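Local coordinates for RNA-binding protein RO60 (Deinococcus radiodurans, PDB 2NVO) that binds several small RNAs that accumulate during recovery from ultraviolet irradiation and contributes to the resistance of the bacterium to that radiation, at residues A202-K205 / F206-D209; V525-A528 / F529-E533. All coordinates share one frame; numbering follows the deposited sequence.

Contact 1 of 2, residues A202-K205 / F206-D209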
ATOM      1  N   ALA A 202      25.066 -14.926 -18.876  1.00 26.44           N
ATOM      2  CA  ALA A 202      24.219 -15.216 -20.020  1.00 30.06           C
ATOM      3  C   ALA A 202      22.905 -14.434 -19.947  1.00 30.60           C
ATOM      4  O   ALA A 202      22.428 -13.917 -20.964  1.00 30.62           O
ATOM      5  CB  ALA A 202      23.953 -16.717 -20.117  1.00 30.40           C
ATOM      6  N   VAL A 203      22.327 -14.337 -18.750  1.00 27.87           N
ATOM      7  CA  VAL A 203      21.074 -13.603 -18.587  1.00 28.26           C
ATOM      8  C   VAL A 203      21.311 -12.103 -18.642  1.00 30.14           C
ATOM      9  O   VAL A 203      20.442 -11.345 -19.078  1.00 27.53           O
ATOM     10  CB  VAL A 203      20.322 -13.962 -17.283  1.00 28.20           C
ATOM     11  CG1 VAL A 203      21.099 -13.516 -16.073  1.00 31.90           C
ATOM     12  CG2 VAL A 203      18.945 -13.302 -17.267  1.00 29.27           C
ATOM     13  N   LEU A 204      22.490 -11.677 -18.200  1.00 26.67           N
ATOM     14  CA  LEU A 204      22.858 -10.272 -18.276  1.00 26.08           C
ATOM     15  C   LEU A 204      23.002  -9.900 -19.744  1.00 27.51           C
ATOM     16  O   LEU A 204      22.488  -8.868 -20.190  1.00 26.96           O
ATOM     17  CB  LEU A 204      24.152 -10.008 -17.500  1.00 23.83           C
ATOM     18  CG  LEU A 204      24.022 -10.101 -15.975  1.00 27.29           C
ATOM     19  CD1 LEU A 204      25.357  -9.873 -15.271  1.00 20.57           C
ATOM     20  CD2 LEU A 204      22.992  -9.118 -15.455  1.00 22.36           C
ATOM     21  N   LYS A 205      23.677 -10.762 -20.501  1.00 25.37           N
ATOM     22  CA  LYS A 205      23.820 -10.550 -21.933  1.00 29.28           C
ATOM     23  C   LYS A 205      22.454 -10.488 -22.617  1.00 31.10           C
ATOM     24  O   LYS A 205      22.234  -9.657 -23.494  1.00 28.90           O
ATOM     25  CB  LYS A 205      24.673 -11.646 -22.572  1.00 28.41           C
ATOM     26  CG  LYS A 205      25.100 -11.322 -24.005  1.00 33.78           C
ATOM     27  CD  LYS A 205      25.708 -12.534 -24.694  1.00 39.24           C
ATOM     28  CE  LYS A 205      26.101 -12.227 -26.137  1.00 46.54           C
ATOM     29  NZ  LYS A 205      27.374 -11.451 -26.231  1.00 50.84           N
ATOM     30  N   PHE A 206      21.542 -11.369 -22.215  1.00 29.38           N
ATOM     31  CA  PHE A 206      20.211 -11.381 -22.813  1.00 32.50           C
ATOM     32  C   PHE A 206      19.460 -10.092 -22.506  1.00 31.63           C
ATOM     33  O   PHE A 206      18.725  -9.577 -23.347  1.00 33.77           O
ATOM     34  CB  PHE A 206      19.391 -12.576 -22.331  1.00 33.71           C
ATOM     35  CG  PHE A 206      17.926 -12.468 -22.661  1.00 34.24           C
ATOM     36  CD1 PHE A 206      17.449 -12.877 -23.895  1.00 39.28           C
ATOM     37  CD2 PHE A 206      17.035 -11.933 -21.749  1.00 34.12           C
ATOM     38  CE1 PHE A 206      16.105 -12.767 -24.208  1.00 39.80           C
ATOM     39  CE2 PHE A 206      15.691 -11.819 -22.059  1.00 37.38           C
ATOM     40  CZ  PHE A 206      15.228 -12.237 -23.289  1.00 36.02           C
ATOM     41  N   MET A 207      19.643  -9.586 -21.292  1.00 25.94           N
ATOM     42  CA  MET A 207      18.971  -8.370 -20.850  1.00 29.70           C
ATOM     43  C   MET A 207      19.416  -7.160 -21.658  1.00 28.39           C
ATOM     44  O   MET A 207      18.709  -6.156 -21.726  1.00 26.06           O
ATOM     45  CB  MET A 207      19.206  -8.137 -19.357  1.00 26.27           C
ATOM     46  CG  MET A 207      18.449  -9.115 -18.466  1.00 27.69           C
ATOM     47  SD  MET A 207      18.872  -9.055 -16.703  1.00 28.79           S
ATOM     48  CE  MET A 207      18.194  -7.469 -16.212  1.00 21.66           C
ATOM     49  N   VAL A 208      20.589  -7.269 -22.271  1.00 28.82           N
ATOM     50  CA  VAL A 208      21.104  -6.205 -23.119  1.00 30.99           C
ATOM     51  C   VAL A 208      20.757  -6.408 -24.595  1.00 31.17           C
ATOM     52  O   VAL A 208      20.348  -5.468 -25.264  1.00 34.75           O
ATOM     53  CB  VAL A 208      22.628  -6.021 -22.946  1.00 27.79           C
ATOM     54  CG1 VAL A 208      23.150  -4.975 -23.905  1.00 34.23           C
ATOM     55  CG2 VAL A 208      22.949  -5.627 -21.519  1.00 22.52           C
ATOM     56  N   ASP A 209      20.897  -7.625 -25.109  1.00 31.84           N
ATOM     57  CA  ASP A 209      20.716  -7.819 -26.547  1.00 37.89           C
ATOM     58  C   ASP A 209      19.493  -8.646 -26.959  1.00 40.32           C
ATOM     59  O   ASP A 209      19.260  -8.859 -28.151  1.00 42.83           O
ATOM     60  CB  ASP A 209      21.994  -8.362 -27.202  1.00 38.51           C
ATOM     61  CG  ASP A 209      22.322  -9.777 -26.769  1.00 40.17           C
ATOM     62  OD1 ASP A 209      23.460 -10.227 -27.034  1.00 41.04           O
ATOM     63  OD2 ASP A 209      21.448 -10.438 -26.166  1.00 36.99           O
TER
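The Phe-206 ring meets Val-203 with its edge, and the carbonyl O of Val-203 lies near the ring plane. Ile-223 and Leu-227 of helix 219-229 also touch this ring. The contact lies in the final turns of helix 198-209, part of the HEAT-like helical horseshoe of the TROVE domain. The other flat group is the Asp-209 carboxylate, and it turns back on Lys-205. Asp-209 OD1 lies 3.4 Å from Lys-205 CE, where the lysine chain passes obliquely. Asp-209 OD2 comes within 2.9 Å of Lys-205 O. Both of these are acceptors, so no bond joins them. OD2 instead takes a hydrogen bond from Val-211 N, just past the helix end. The chi1 of 68° puts Asp-209 CG between its backbone N and carbonyl carbon, which brings the carboxylate back over the last turn.

Met-207 N bonds to Val-203 O at 2.9 Å. On the buried flank, Met-207 SD lies 4.3 Å from Val-203 CG2 and equally far from Leu-204 CD2. Leu-188 of helix 184-191 packs on both Leu-204 and Met-207. Val-208 N makes a weak hydrogen bond to Leu-204 O and a further one to Lys-205 O, which it meets from above the carbonyl plane. Asp-209 N also donates a hydrogen bond to Lys-205 O, at 2.9 Å. Lys-205 NZ stops 4.2 Å from Asp-209 OD1, too far for a salt bridge.

Contact 2 of 2, residues V525-A528 / F529-E533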
ATOM      1  N   VAL A 525      -0.518   2.615   8.333  1.00 12.27           N
ATOM      2  CA  VAL A 525       0.137   3.885   8.639  1.00 10.65           C
ATOM      3  C   VAL A 525      -0.489   4.495   9.896  1.00 10.56           C
ATOM      4  O   VAL A 525       0.216   5.010  10.762  1.00 10.30           O
ATOM      5  CB  VAL A 525       0.087   4.849   7.443  1.00 12.44           C
ATOM      6  CG1 VAL A 525       0.430   6.297   7.860  1.00 10.78           C
ATOM      7  CG2 VAL A 525       1.025   4.369   6.349  1.00 12.88           C
ATOM      8  N   MET A 526      -1.815   4.412  10.010  1.00 10.31           N
ATOM      9  CA  MET A 526      -2.497   5.026  11.143  1.00  9.26           C
ATOM     10  C   MET A 526      -2.114   4.297  12.412  1.00  9.80           C
ATOM     11  O   MET A 526      -1.889   4.907  13.449  1.00  7.59           O
ATOM     12  CB  MET A 526      -4.015   5.009  10.952  1.00  6.01           C
ATOM     13  CG  MET A 526      -4.503   6.034   9.916  1.00  7.85           C
ATOM     14  SD  MET A 526      -6.191   5.747   9.358  1.00 12.07           S
ATOM     15  CE  MET A 526      -7.078   6.053  10.827  1.00  6.78           C
ATOM     16  N   THR A 527      -2.045   2.976  12.314  1.00 11.20           N
ATOM     17  CA  THR A 527      -1.661   2.156  13.455  1.00 11.49           C
ATOM     18  C   THR A 527      -0.215   2.449  13.842  1.00 12.69           C
ATOM     19  O   THR A 527       0.097   2.596  15.015  1.00 13.75           O
ATOM     20  CB  THR A 527      -1.814   0.663  13.124  1.00  9.54           C
ATOM     21  OG1 THR A 527      -3.196   0.379  12.877  1.00 15.17           O
ATOM     22  CG2 THR A 527      -1.318  -0.200  14.284  1.00 17.03           C
ATOM     23  N   ALA A 528       0.669   2.524  12.853  1.00 11.87           N
ATOM     24  CA  ALA A 528       2.076   2.803  13.139  1.00 12.61           C
ATOM     25  C   ALA A 528       2.209   4.156  13.813  1.00 14.77           C
ATOM     26  O   ALA A 528       2.971   4.322  14.763  1.00 13.97           O
ATOM     27  CB  ALA A 528       2.904   2.763  11.864  1.00 13.76           C
ATOM     28  N   PHE A 529       1.459   5.136  13.312  1.00 11.57           N
ATOM     29  CA  PHE A 529       1.460   6.471  13.905  1.00 10.53           C
ATOM     30  C   PHE A 529       0.975   6.438  15.359  1.00 10.62           C
ATOM     31  O   PHE A 529       1.575   7.059  16.240  1.00 12.88           O
ATOM     32  CB  PHE A 529       0.585   7.415  13.073  1.00 10.32           C
ATOM     33  CG  PHE A 529       0.341   8.744  13.722  1.00 10.89           C
ATOM     34  CD1 PHE A 529      -0.854   9.001  14.360  1.00 10.01           C
ATOM     35  CD2 PHE A 529       1.310   9.732  13.698  1.00 12.99           C
ATOM     36  CE1 PHE A 529      -1.097  10.221  14.956  1.00 10.07           C
ATOM     37  CE2 PHE A 529       1.078  10.964  14.300  1.00 13.61           C
ATOM     38  CZ  PHE A 529      -0.129  11.202  14.941  1.00 10.33           C
ATOM     39  N   ALA A 530      -0.117   5.725  15.614  1.00 11.02           N
ATOM     40  CA  ALA A 530      -0.695   5.692  16.955  1.00 11.82           C
ATOM     41  C   ALA A 530       0.269   5.044  17.950  1.00 14.52           C
ATOM     42  O   ALA A 530       0.281   5.400  19.130  1.00 11.06           O
ATOM     43  CB  ALA A 530      -2.022   4.943  16.958  1.00 12.41           C
ATOM     44  N   ARG A 531       1.054   4.086  17.462  1.00 15.89           N
ATOM     45  CA  ARG A 531       2.046   3.402  18.290  1.00 17.36           C
ATOM     46  C   ARG A 531       3.278   4.266  18.517  1.00 19.43           C
ATOM     47  O   ARG A 531       4.199   3.854  19.217  1.00 20.16           O
ATOM     48  CB  ARG A 531       2.480   2.084  17.641  1.00 19.49           C
ATOM     49  CG  ARG A 531       1.422   1.005  17.615  1.00 20.25           C
ATOM     50  CD  ARG A 531       1.943  -0.296  16.969  1.00 22.18           C
ATOM     51  NE  ARG A 531       2.575  -0.051  15.673  1.00 30.26           N
ATOM     52  CZ  ARG A 531       2.526  -0.891  14.640  1.00 28.36           C
ATOM     53  NH1 ARG A 531       1.864  -2.036  14.745  1.00 36.62           N
ATOM     54  NH2 ARG A 531       3.133  -0.585  13.498  1.00 27.23           N
ATOM     55  N   GLY A 532       3.304   5.454  17.917  1.00 17.21           N
ATOM     56  CA  GLY A 532       4.436   6.356  18.044  1.00 15.21           C
ATOM     57  C   GLY A 532       5.600   6.087  17.095  1.00 18.19           C
ATOM     58  O   GLY A 532       6.694   6.599  17.311  1.00 18.89           O
ATOM     59  N   GLU A 533       5.373   5.299  16.044  1.00 17.91           N
ATOM     60  CA  GLU A 533       6.440   4.901  15.118  1.00 20.45           C
ATOM     61  C   GLU A 533       6.573   5.773  13.849  1.00 21.32           C
ATOM     62  O   GLU A 533       7.387   5.476  12.976  1.00 22.34           O
ATOM     63  CB  GLU A 533       6.255   3.432  14.700  1.00 21.63           C
ATOM     64  CG  GLU A 533       6.182   2.450  15.857  1.00 24.00           C
ATOM     65  CD  GLU A 533       5.524   1.127  15.478  1.00 29.27           C
ATOM     66  OE1 GLU A 533       5.443   0.229  16.342  1.00 32.65           O
ATOM     67  OE2 GLU A 533       5.073   0.978  14.323  1.00 34.18           O
TER
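Arg-531 folds back over Thr-527 and Ala-528. Arg-531 CB lies 3.6 Å from Thr-527 O, the oxygen that also accepts the hydrogen bond of Arg-531 N. Arg-531 CG comes closer to Thr-527 O, at 3.3 Å. CD is still near this oxygen. The chain then bends at chi3 (-51°), which lays the guanidinium over the preceding turn. NE is close to both Thr-527 O and Ala-528 CA. CZ and NH1 pass Thr-527 CG2, and this methyl sits 3.6 Å above the guanidinium plane, offset toward the rim. Thr-527 OG1 bonds to Pro-523 O, one turn earlier. Arg-531 NH2 lies 3.6 Å from Ala-528 CA and ends in a salt bridge with Glu-533 OE2 at 2.6 Å. It meets that oxygen on the syn side, and the N-H...O angle is a bent 132°.

The backbone here forms a Schellman motif at the end of helix 522-530. Glu-533 N bonds to Ala-528 O at 2.9 Å, and Gly-532 N bonds to Phe-529 O inside it. Gly-532 has a phi of 83°, where a side chain would press on the preceding carbonyl O. In the VWFA-like domain this helix packs on the central sheet, with Met-526 on strands 459-464, 491-496 and 512-517 and Phe-529 on the last two. Glu-533 OE2 also faces Arg-95 NE in a long, weak ion pair, and lies 3.7 Å from Ala-528 CB.

After helix 40-50, strand 56-59 joins the edge of the sheet beside strand 512-517. The helices of the TROVE horseshoe follow, with contact 1 at the end of helix 198-209. Contact 2 comes near the C terminus, at the end of helix 522-530 in the VWFA-like domain. The two are in series and neither nests in nor crosses the other. Each is local, so neither closes a long loop. The centres of contact 1 and contact 2 are 44 Å apart, on opposite sides of the chain's centre. Contact 1 sits among neighbouring helices. Contact 2 lies on the sheet, where Val-525 also touches Pro-97 of the TROVE part, in the ring that the VWFA-like domain closes.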